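Local structure of hypothetical protein PH0156 (Pyrococcus horikoshii, 2P62) at residues 91-97 against 130-136; 142-146 against 173-177; 145-151 against 182-187. The protein is of unknown function, but has a Toprim-like domain and so may act in nucleic acid metabolism. All coordinates share one frame; numbering follows the deposited sequence.

Following the chain from its N terminus shows how one sheet and one helical part are tied together by long-range contacts. Contact 1 closes the excursion between strands 89-97 and 129-136, bringing two neighbours of the central sheet into parallel pairing after helix 104-109 and two short strands. The chain then leaves the sheet, and contacts 2 and 3 open in series with it from one shared loop, overlapping at Phe145 and Val146. Contact 2 reaches helix 171-180; contact 3 reaches the start of helix 186-196, and the two spans interleave without nesting. Contact 1 thus lies within the sheet, contacts 2 and 3 within the helical part, and packing of Asp97 on Glu151 joins them.

Contact 1. Residues 91-97 against 130-136; sequences EVYVVRD and KIYPYGM
Tyr93 and Tyr132 lie side by side and point the same way from neighbouring strands. Their planes are only 10° apart, but the rings are slid so far that they barely overlap, with centroids 4.9 Å apart. The closest approach is Tyr93 CE2 to Tyr132 CD2, 3.4 Å. The in-register parallel bridge puts both on one face of the sheet, and matching chi1 angles (-65° and -68°) lean the rings the same way. Tyr93 OH is hydrogen-bonded to Glu91 OE1, 2.8 Å, an oxygen also salt-bridged to Lys4. The other oxygen, Glu91 OE2, sits near the plane of the Tyr132 ring at its edge, 3.9 Å from CE2, with the carboxylate turned steeply against the ring. Farther along, Val95 CG1 meets Met136 CE at 4.0 Å. Underneath, six backbone hydrogen bonds alternate between the strands, from Val92 N to Lys130 O through Met136 N to Arg96 O. Asp97, whose OD1 accepts from Leu152 N, ends its strand. With another aspartate two residues on, it has the spacing of the Toprim DxD motif, consistent with such a domain built round parallel pairing at the centre of a mixed sheet.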
loop_
_atom_site.group_PDB
_atom_site.type_symbol
_atom_site.label_atom_id
_atom_site.label_comp_id
_atom_site.label_asym_id
_atom_site.label_seq_id
_atom_site.Cartn_x
_atom_site.Cartn_y
_atom_site.Cartn_z
ATOM N N GLU A 91 22.560 10.089 -16.651
ATOM C CA GLU A 91 22.274 8.668 -16.714
ATOM C C GLU A 91 20.801 8.416 -16.450
ATOM O O GLU A 91 20.148 9.135 -15.688
ATOM C CB GLU A 91 23.138 7.867 -15.711
ATOM C CG GLU A 91 24.643 8.127 -15.831
ATOM C CD GLU A 91 25.520 7.241 -14.954
ATOM O OE1 GLU A 91 25.178 7.017 -13.767
ATOM O OE2 GLU A 91 26.576 6.781 -15.456
ATOM N N VAL A 92 20.285 7.400 -17.123
ATOM C CA VAL A 92 18.907 6.997 -16.965
ATOM C C VAL A 92 18.897 5.484 -16.819
ATOM O O VAL A 92 19.475 4.762 -17.637
ATOM C CB VAL A 92 18.030 7.383 -18.184
ATOM C CG1 VAL A 92 16.629 6.829 -17.986
ATOM C CG2 VAL A 92 17.964 8.904 -18.342
ATOM N N TYR A 93 18.256 5.015 -15.752
ATOM C CA TYR A 93 18.140 3.590 -15.480
ATOM C C TYR A 93 16.693 3.170 -15.696
ATOM O O TYR A 93 15.776 3.826 -15.223
ATOM C CB TYR A 93 18.566 3.282 -14.034
ATOM C CG TYR A 93 20.026 3.553 -13.774
ATOM C CD1 TYR A 93 20.475 4.851 -13.515
ATOM C CD2 TYR A 93 20.978 2.535 -13.885
ATOM C CE1 TYR A 93 21.826 5.135 -13.391
ATOM C CE2 TYR A 93 22.347 2.813 -13.758
ATOM C CZ TYR A 93 22.763 4.116 -13.518
ATOM O OH TYR A 93 24.109 4.435 -13.455
ATOM N N VAL A 94 16.483 2.089 -16.431
ATOM C CA VAL A 94 15.129 1.607 -16.663
ATOM C C VAL A 94 15.080 0.172 -16.153
ATOM O O VAL A 94 15.689 -0.716 -16.736
ATOM C CB VAL A 94 14.773 1.669 -18.160
ATOM C CG1 VAL A 94 13.322 1.230 -18.373
ATOM C CG2 VAL A 94 14.960 3.094 -18.675
ATOM N N VAL A 95 14.369 -0.040 -15.049
ATOM C CA VAL A 95 14.270 -1.350 -14.420
ATOM C C VAL A 95 12.914 -1.999 -14.600
ATOM O O VAL A 95 11.876 -1.394 -14.315
ATOM C CB VAL A 95 14.566 -1.240 -12.917
ATOM C CG1 VAL A 95 14.378 -2.599 -12.230
ATOM C CG2 VAL A 95 15.994 -0.712 -12.729
ATOM N N ARG A 96 12.935 -3.244 -15.060
ATOM C CA ARG A 96 11.713 -3.995 -15.296
ATOM C C ARG A 96 11.955 -5.474 -15.052
ATOM O O ARG A 96 13.049 -5.978 -15.302
ATOM C CB ARG A 96 11.232 -3.794 -16.744
ATOM C CG ARG A 96 9.920 -4.521 -17.036
ATOM C CD ARG A 96 9.412 -4.293 -18.444
ATOM N NE ARG A 96 10.158 -5.065 -19.440
ATOM C CZ ARG A 96 9.862 -5.096 -20.738
ATOM N NH1 ARG A 96 8.837 -4.401 -21.209
ATOM N NH2 ARG A 96 10.597 -5.818 -21.566
ATOM N N ASP A 97 10.943 -6.173 -14.550
ATOM C CA ASP A 97 11.092 -7.605 -14.324
ATOM C C ASP A 97 11.434 -8.231 -15.671
ATOM O O ASP A 97 11.017 -7.738 -16.721
ATOM C CB ASP A 97 9.790 -8.259 -13.840
ATOM C CG ASP A 97 9.346 -7.782 -12.474
ATOM O OD1 ASP A 97 10.210 -7.437 -11.632
ATOM O OD2 ASP A 97 8.116 -7.791 -12.231
ATOM N N LYS A 130 23.766 8.205 -20.775
ATOM C CA LYS A 130 23.900 6.755 -20.655
ATOM C C LYS A 130 22.599 6.116 -20.167
ATOM O O LYS A 130 22.188 6.318 -19.030
ATOM C CB LYS A 130 25.037 6.392 -19.691
ATOM C CG LYS A 130 26.427 6.610 -20.244
ATOM C CD LYS A 130 27.481 6.103 -19.281
ATOM C CE LYS A 130 28.866 6.468 -19.777
ATOM N NZ LYS A 130 28.932 7.930 -20.057
ATOM N N ILE A 131 21.953 5.342 -21.031
ATOM C CA ILE A 131 20.710 4.679 -20.666
ATOM C C ILE A 131 20.982 3.214 -20.318
ATOM O O ILE A 131 21.490 2.444 -21.138
ATOM C CB ILE A 131 19.690 4.795 -21.812
ATOM C CG1 ILE A 131 19.456 6.285 -22.118
ATOM C CG2 ILE A 131 18.372 4.122 -21.411
ATOM C CD1 ILE A 131 18.673 6.602 -23.426
ATOM N N TYR A 132 20.653 2.842 -19.086
ATOM C CA TYR A 132 20.888 1.487 -18.626
ATOM C C TYR A 132 19.632 0.651 -18.488
ATOM O O TYR A 132 18.848 0.827 -17.561
ATOM C CB TYR A 132 21.618 1.495 -17.279
ATOM C CG TYR A 132 23.038 2.004 -17.328
ATOM C CD1 TYR A 132 24.096 1.151 -17.657
ATOM C CD2 TYR A 132 23.335 3.341 -17.018
ATOM C CE1 TYR A 132 25.410 1.614 -17.670
ATOM C CE2 TYR A 132 24.650 3.808 -17.032
ATOM C CZ TYR A 132 25.678 2.938 -17.355
ATOM O OH TYR A 132 26.976 3.391 -17.345
ATOM N N PRO A 133 19.407 -0.251 -19.440
ATOM C CA PRO A 133 18.214 -1.095 -19.335
ATOM C C PRO A 133 18.578 -2.285 -18.439
ATOM O O PRO A 133 19.580 -2.961 -18.663
ATOM C CB PRO A 133 17.915 -1.473 -20.788
ATOM C CG PRO A 133 19.255 -1.380 -21.474
ATOM C CD PRO A 133 19.965 -0.236 -20.805
ATOM N N TYR A 134 17.785 -2.517 -17.399
ATOM C CA TYR A 134 18.083 -3.606 -16.485
ATOM C C TYR A 134 16.890 -4.496 -16.172
ATOM O O TYR A 134 15.815 -4.012 -15.826
ATOM C CB TYR A 134 18.662 -3.031 -15.191
ATOM C CG TYR A 134 19.106 -4.068 -14.192
ATOM C CD1 TYR A 134 18.240 -4.522 -13.196
ATOM C CD2 TYR A 134 20.389 -4.616 -14.255
ATOM C CE1 TYR A 134 18.643 -5.498 -12.283
ATOM C CE2 TYR A 134 20.800 -5.596 -13.348
ATOM C CZ TYR A 134 19.923 -6.028 -12.367
ATOM O OH TYR A 134 20.329 -6.981 -11.463
ATOM N N GLY A 135 17.093 -5.806 -16.302
ATOM C CA GLY A 135 16.037 -6.758 -16.013
ATOM C C GLY A 135 16.187 -7.284 -14.596
ATOM O O GLY A 135 17.243 -7.806 -14.247
ATOM N N MET A 136 15.142 -7.143 -13.782
ATOM C CA MET A 136 15.172 -7.601 -12.396
ATOM C C MET A 136 14.734 -9.057 -12.255
ATOM O O MET A 136 13.824 -9.521 -12.939
ATOM C CB MET A 136 14.266 -6.715 -11.534
ATOM C CG MET A 136 14.212 -7.089 -10.047
ATOM S SD MET A 136 15.744 -6.748 -9.138
ATOM C CE MET A 136 15.798 -4.995 -9.354
#

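Contact 2. Residues 142-146 against 173-177; sequences NEPFV and MRALS
Phe145 lays one face of its ring on the helix at Arg174. The interaction is a CH-pi contact: Arg174 CA stands 3.9 Å from the ring centroid and only 9° off the normal, so the aromatic face is pressed on the backbone of the helix itself. CG of Phe145 lies beside its own backbone N (chi1 -67°), and from there the ring reaches across to the helix.

The guanidinium group meets the same ring differently. After an extended start, the Arg174 chain bends at chi3 and brings its flat end past the CZ/CE2 rim of the phenylalanine, so that this rim points at one guanidinium face. The two planes are 83° apart, with Phe145 CE2 above that face, toward its edge. The closest pair is Phe145 CZ and Arg174 NH1, 3.2 Å. Between backbone and tip, Arg174 CB and CG also run along this part of the ring.

Apolar contacts complete the patch. Phe145 CB faces Met173 CB at 4.3 Å, and Met173 SD touches Val146 CG2 at 4.1 Å.

Polar bonds shape the two partners separately. A type I turn from Glu143 to Val146, closed by Val146 N to Glu143 O at 3.0 Å, places Phe145 at its third position. On the other side the helical bond from Ser177 N to Met173 O, 2.9 Å, spans the turn that receives the ring. Ser177 OG lies 3.7 Å from Phe145 CD1, but its polar partner is Asp182 O, beyond the helix.

Around this joint, Met173 also packs on Leu166 of helix 165-168 and Ile192 of helix 186-196, while Val146 rests on Val189. From the same turn of helix 171-180, Ala175 and Leu176 pack on Ala175 and Leu176 of the second subunit.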
loop_
_atom_site.group_PDB
_atom_site.type_symbol
_atom_site.label_atom_id
_atom_site.label_comp_id
_atom_site.label_asym_id
_atom_site.label_seq_id
_atom_site.Cartn_x
_atom_site.Cartn_y
_atom_site.Cartn_z
ATOM N N ASN A 142 15.877 -22.003 -6.246
ATOM C CA ASN A 142 15.621 -23.431 -6.199
ATOM C C ASN A 142 14.702 -23.904 -5.085
ATOM O O ASN A 142 15.159 -24.453 -4.085
ATOM C CB ASN A 142 16.947 -24.187 -6.163
ATOM C CG ASN A 142 17.635 -24.200 -7.515
ATOM O OD1 ASN A 142 17.090 -24.733 -8.489
ATOM N ND2 ASN A 142 18.825 -23.604 -7.591
ATOM N N GLU A 143 13.400 -23.688 -5.275
ATOM C CA GLU A 143 12.377 -24.105 -4.313
ATOM C C GLU A 143 11.326 -24.949 -5.054
ATOM O O GLU A 143 10.640 -24.464 -5.954
ATOM C CB GLU A 143 11.736 -22.876 -3.652
ATOM C CG GLU A 143 12.692 -22.087 -2.749
ATOM C CD GLU A 143 13.087 -22.851 -1.491
ATOM O OE1 GLU A 143 14.047 -22.427 -0.800
ATOM O OE2 GLU A 143 12.429 -23.874 -1.188
ATOM N N PRO A 144 11.193 -26.232 -4.680
ATOM C CA PRO A 144 10.234 -27.143 -5.320
ATOM C C PRO A 144 8.781 -26.678 -5.375
ATOM O O PRO A 144 8.010 -27.123 -6.231
ATOM C CB PRO A 144 10.405 -28.444 -4.532
ATOM C CG PRO A 144 10.848 -27.972 -3.172
ATOM C CD PRO A 144 11.827 -26.867 -3.511
ATOM N N PHE A 145 8.406 -25.772 -4.483
ATOM C CA PHE A 145 7.030 -25.299 -4.463
ATOM C C PHE A 145 6.835 -23.877 -4.978
ATOM O O PHE A 145 5.746 -23.313 -4.861
ATOM C CB PHE A 145 6.472 -25.447 -3.048
ATOM C CG PHE A 145 6.326 -26.876 -2.617
ATOM C CD1 PHE A 145 5.413 -27.711 -3.255
ATOM C CD2 PHE A 145 7.134 -27.409 -1.617
ATOM C CE1 PHE A 145 5.304 -29.056 -2.908
ATOM C CE2 PHE A 145 7.035 -28.756 -1.260
ATOM C CZ PHE A 145 6.117 -29.580 -1.911
ATOM N N VAL A 146 7.880 -23.314 -5.580
ATOM C CA VAL A 146 7.813 -21.957 -6.107
ATOM C C VAL A 146 8.117 -21.893 -7.604
ATOM O O VAL A 146 9.136 -22.401 -8.060
ATOM C CB VAL A 146 8.798 -21.026 -5.358
ATOM C CG1 VAL A 146 8.627 -19.592 -5.842
ATOM C CG2 VAL A 146 8.566 -21.117 -3.851
ATOM N N MET A 173 4.875 -23.865 2.823
ATOM C CA MET A 173 4.884 -23.754 1.361
ATOM C C MET A 173 4.224 -24.974 0.732
ATOM O O MET A 173 3.475 -24.854 -0.241
ATOM C CB MET A 173 6.322 -23.610 0.826
ATOM C CG MET A 173 6.929 -22.207 0.945
ATOM S SD MET A 173 8.566 -22.009 0.138
ATOM C CE MET A 173 9.625 -22.137 1.559
ATOM N N ARG A 174 4.509 -26.145 1.302
ATOM C CA ARG A 174 3.945 -27.406 0.830
ATOM C C ARG A 174 2.433 -27.359 0.987
ATOM O O ARG A 174 1.687 -27.673 0.061
ATOM C CB ARG A 174 4.500 -28.584 1.643
ATOM C CG ARG A 174 3.993 -29.956 1.194
ATOM C CD ARG A 174 4.403 -31.043 2.182
ATOM N NE ARG A 174 5.850 -31.222 2.202
ATOM C CZ ARG A 174 6.548 -31.724 1.186
ATOM N NH1 ARG A 174 5.922 -32.104 0.073
ATOM N NH2 ARG A 174 7.872 -31.828 1.269
ATOM N N ALA A 175 1.991 -26.970 2.177
ATOM C CA ALA A 175 0.571 -26.875 2.459
ATOM C C ALA A 175 -0.086 -25.814 1.568
ATOM O O ALA A 175 -1.145 -26.068 0.993
ATOM C CB ALA A 175 0.344 -26.551 3.931
ATOM N N LEU A 176 0.533 -24.638 1.438
ATOM C CA LEU A 176 -0.061 -23.597 0.601
ATOM C C LEU A 176 -0.240 -24.105 -0.824
ATOM O O LEU A 176 -1.271 -23.864 -1.457
ATOM C CB LEU A 176 0.791 -22.317 0.574
ATOM C CG LEU A 176 0.628 -21.163 1.587
ATOM C CD1 LEU A 176 -0.853 -20.879 1.857
ATOM C CD2 LEU A 176 1.339 -21.491 2.875
ATOM N N SER A 177 0.767 -24.813 -1.325
ATOM C CA SER A 177 0.723 -25.355 -2.677
ATOM C C SER A 177 -0.440 -26.342 -2.820
ATOM O O SER A 177 -1.264 -26.225 -3.736
ATOM C CB SER A 177 2.053 -26.046 -3.001
ATOM O OG SER A 177 2.202 -26.232 -4.401
#

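Contact 3. Residues 145-151 against 182-187; sequences FVKEKKE and DKLTPK
Val146 and Leu184 form a single beta bridge, and just past it Thr185 is the N-cap of helix 186-196. Leu184 is held through both its backbone N and its backbone O: the N donates to Phe145 O at 2.7 Å, and the O accepts from Lys147 N at 2.8 Å, almost head-on. A CA-H...O contact from Val146 CA to Leu184 O, 3.1 Å, gives that oxygen a second neighbour. Thr185 OG1 caps the helix by accepting from Asp188 N.

The charged interaction lies beside the bridge. Lys147, with CG anti to the carbonyl carbon (chi1 -71°) and the rest of its chain extended, runs past Lys183 CB and crosses Asp182 at about a right angle. Lys147 NZ reaches Asp182 OD1 at 2.8 Å, a salt bridge that meets the oxygen on its syn side, 34° out of the carboxylate plane. The other oxygen, Asp182 OD2, accepts from Lys183 N, which comes from above that plane. With an alanine at Asp182, Lys147 NZ would probably lose its charged mate and Lys183 N its side-chain acceptor.

Apolar packing centres on Pro186. The aliphatic part of Lys149 lies across the proline ring, with Lys149 CD 3.8 Å from Pro186 CD.

Glu151 brings a polar atom to the same ring. With chi1 at 53° and its chain extended beyond CG, it carries OE2 into van der Waals contact with Pro186 CG and up to the side chain of Lys187. A water donates to Glu151 OE2 and accepts a weak bond from Lys187 N, linking the loop's end to the first turn of the helix. Lys187 NZ is salt-bridged to Glu153, whereas Glu151 OE2 lies 4.1 Å from that same Lys187 NZ, beyond salt-bridge distance.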
loop_
_atom_site.group_PDB
_atom_site.type_symbol
_atom_site.label_atom_id
_atom_site.label_comp_id
_atom_site.label_asym_id
_atom_site.label_seq_id
_atom_site.Cartn_x
_atom_site.Cartn_y
_atom_site.Cartn_z
ATOM N N PHE A 145 8.406 -25.772 -4.483
ATOM C CA PHE A 145 7.030 -25.299 -4.463
ATOM C C PHE A 145 6.835 -23.877 -4.978
ATOM O O PHE A 145 5.746 -23.313 -4.861
ATOM C CB PHE A 145 6.472 -25.447 -3.048
ATOM C CG PHE A 145 6.326 -26.876 -2.617
ATOM C CD1 PHE A 145 5.413 -27.711 -3.255
ATOM C CD2 PHE A 145 7.134 -27.409 -1.617
ATOM C CE1 PHE A 145 5.304 -29.056 -2.908
ATOM C CE2 PHE A 145 7.035 -28.756 -1.260
ATOM C CZ PHE A 145 6.117 -29.580 -1.911
ATOM N N VAL A 146 7.880 -23.314 -5.580
ATOM C CA VAL A 146 7.813 -21.957 -6.107
ATOM C C VAL A 146 8.117 -21.893 -7.604
ATOM O O VAL A 146 9.136 -22.401 -8.060
ATOM C CB VAL A 146 8.798 -21.026 -5.358
ATOM C CG1 VAL A 146 8.627 -19.592 -5.842
ATOM C CG2 VAL A 146 8.566 -21.117 -3.851
ATOM N N LYS A 147 7.224 -21.262 -8.362
ATOM C CA LYS A 147 7.410 -21.122 -9.799
ATOM C C LYS A 147 8.620 -20.254 -10.086
ATOM O O LYS A 147 8.952 -19.348 -9.321
ATOM C CB LYS A 147 6.170 -20.510 -10.451
ATOM C CG LYS A 147 4.981 -21.435 -10.483
ATOM C CD LYS A 147 3.801 -20.794 -11.191
ATOM C CE LYS A 147 2.621 -21.755 -11.267
ATOM N NZ LYS A 147 1.453 -21.148 -11.972
ATOM N N GLU A 148 9.274 -20.528 -11.206
ATOM C CA GLU A 148 10.467 -19.789 -11.585
ATOM C C GLU A 148 10.090 -18.532 -12.382
ATOM O O GLU A 148 10.289 -18.473 -13.593
ATOM C CB GLU A 148 11.367 -20.720 -12.402
ATOM C CG GLU A 148 12.847 -20.574 -12.135
ATOM C CD GLU A 148 13.234 -20.879 -10.697
ATOM O OE1 GLU A 148 12.939 -21.991 -10.211
ATOM O OE2 GLU A 148 13.842 -20.002 -10.049
ATOM N N LYS A 149 9.528 -17.533 -11.704
ATOM C CA LYS A 149 9.147 -16.295 -12.379
ATOM C C LYS A 149 10.188 -15.224 -12.065
ATOM O O LYS A 149 10.350 -14.813 -10.915
ATOM C CB LYS A 149 7.748 -15.859 -11.933
ATOM C CG LYS A 149 6.714 -16.980 -12.045
ATOM C CD LYS A 149 5.292 -16.514 -11.722
ATOM C CE LYS A 149 4.767 -15.540 -12.771
ATOM N NZ LYS A 149 3.339 -15.203 -12.534
ATOM N N LYS A 150 10.906 -14.793 -13.098
ATOM C CA LYS A 150 11.959 -13.802 -12.941
ATOM C C LYS A 150 11.395 -12.402 -12.768
ATOM O O LYS A 150 10.899 -11.784 -13.712
ATOM C CB LYS A 150 12.914 -13.860 -14.135
ATOM C CG LYS A 150 13.609 -15.208 -14.303
ATOM C CD LYS A 150 14.702 -15.114 -15.354
ATOM C CE LYS A 150 15.427 -16.436 -15.560
ATOM N NZ LYS A 150 14.542 -17.463 -16.189
ATOM N N GLU A 151 11.488 -11.910 -11.538
ATOM C CA GLU A 151 10.967 -10.598 -11.192
ATOM C C GLU A 151 11.473 -10.184 -9.823
ATOM O O GLU A 151 12.133 -10.963 -9.139
ATOM C CB GLU A 151 9.432 -10.626 -11.210
ATOM C CG GLU A 151 8.791 -11.729 -10.373
ATOM C CD GLU A 151 7.279 -11.766 -10.528
ATOM O OE1 GLU A 151 6.793 -11.727 -11.680
ATOM O OE2 GLU A 151 6.567 -11.855 -9.505
ATOM N N ASP A 182 -1.543 -25.745 -7.084
ATOM C CA ASP A 182 -0.501 -25.332 -8.032
ATOM C C ASP A 182 0.686 -24.807 -7.232
ATOM O O ASP A 182 0.588 -24.615 -6.020
ATOM C CB ASP A 182 -1.029 -24.224 -8.962
ATOM C CG ASP A 182 -0.091 -23.918 -10.147
ATOM O OD1 ASP A 182 -0.427 -23.005 -10.935
ATOM O OD2 ASP A 182 0.966 -24.576 -10.303
ATOM N N LYS A 183 1.812 -24.590 -7.900
ATOM C CA LYS A 183 2.982 -24.067 -7.215
ATOM C C LYS A 183 2.735 -22.614 -6.840
ATOM O O LYS A 183 1.923 -21.918 -7.448
ATOM C CB LYS A 183 4.228 -24.146 -8.100
ATOM C CG LYS A 183 4.814 -25.537 -8.264
ATOM C CD LYS A 183 5.997 -25.507 -9.235
ATOM C CE LYS A 183 6.529 -26.905 -9.533
ATOM N NZ LYS A 183 7.571 -26.890 -10.609
ATOM N N LEU A 184 3.456 -22.179 -5.823
ATOM C CA LEU A 184 3.376 -20.830 -5.318
ATOM C C LEU A 184 4.175 -19.879 -6.196
ATOM O O LEU A 184 5.269 -20.225 -6.647
ATOM C CB LEU A 184 3.944 -20.812 -3.906
ATOM C CG LEU A 184 2.986 -20.934 -2.722
ATOM C CD1 LEU A 184 1.829 -21.869 -3.022
ATOM C CD2 LEU A 184 3.794 -21.386 -1.526
ATOM N N THR A 185 3.631 -18.686 -6.448
ATOM C CA THR A 185 4.347 -17.682 -7.240
ATOM C C THR A 185 5.302 -16.944 -6.302
ATOM O O THR A 185 5.153 -17.006 -5.077
ATOM C CB THR A 185 3.415 -16.608 -7.828
ATOM O OG1 THR A 185 2.733 -15.939 -6.759
ATOM C CG2 THR A 185 2.415 -17.211 -8.790
ATOM N N PRO A 186 6.310 -16.253 -6.857
ATOM C CA PRO A 186 7.215 -15.536 -5.960
ATOM C C PRO A 186 6.431 -14.525 -5.117
ATOM O O PRO A 186 6.766 -14.288 -3.958
ATOM C CB PRO A 186 8.216 -14.885 -6.919
ATOM C CG PRO A 186 7.454 -14.772 -8.211
ATOM C CD PRO A 186 6.734 -16.105 -8.259
ATOM N N LYS A 187 5.381 -13.940 -5.694
ATOM C CA LYS A 187 4.569 -12.979 -4.952
ATOM C C LYS A 187 3.798 -13.675 -3.834
ATOM O O LYS A 187 3.467 -13.057 -2.826
ATOM C CB LYS A 187 3.594 -12.244 -5.875
ATOM C CG LYS A 187 4.237 -11.181 -6.766
ATOM C CD LYS A 187 3.213 -10.619 -7.743
ATOM C CE LYS A 187 3.860 -9.836 -8.888
ATOM N NZ LYS A 187 4.370 -8.495 -8.480
HETATM O O HOH W 1 4.831 -13.495 -8.941
#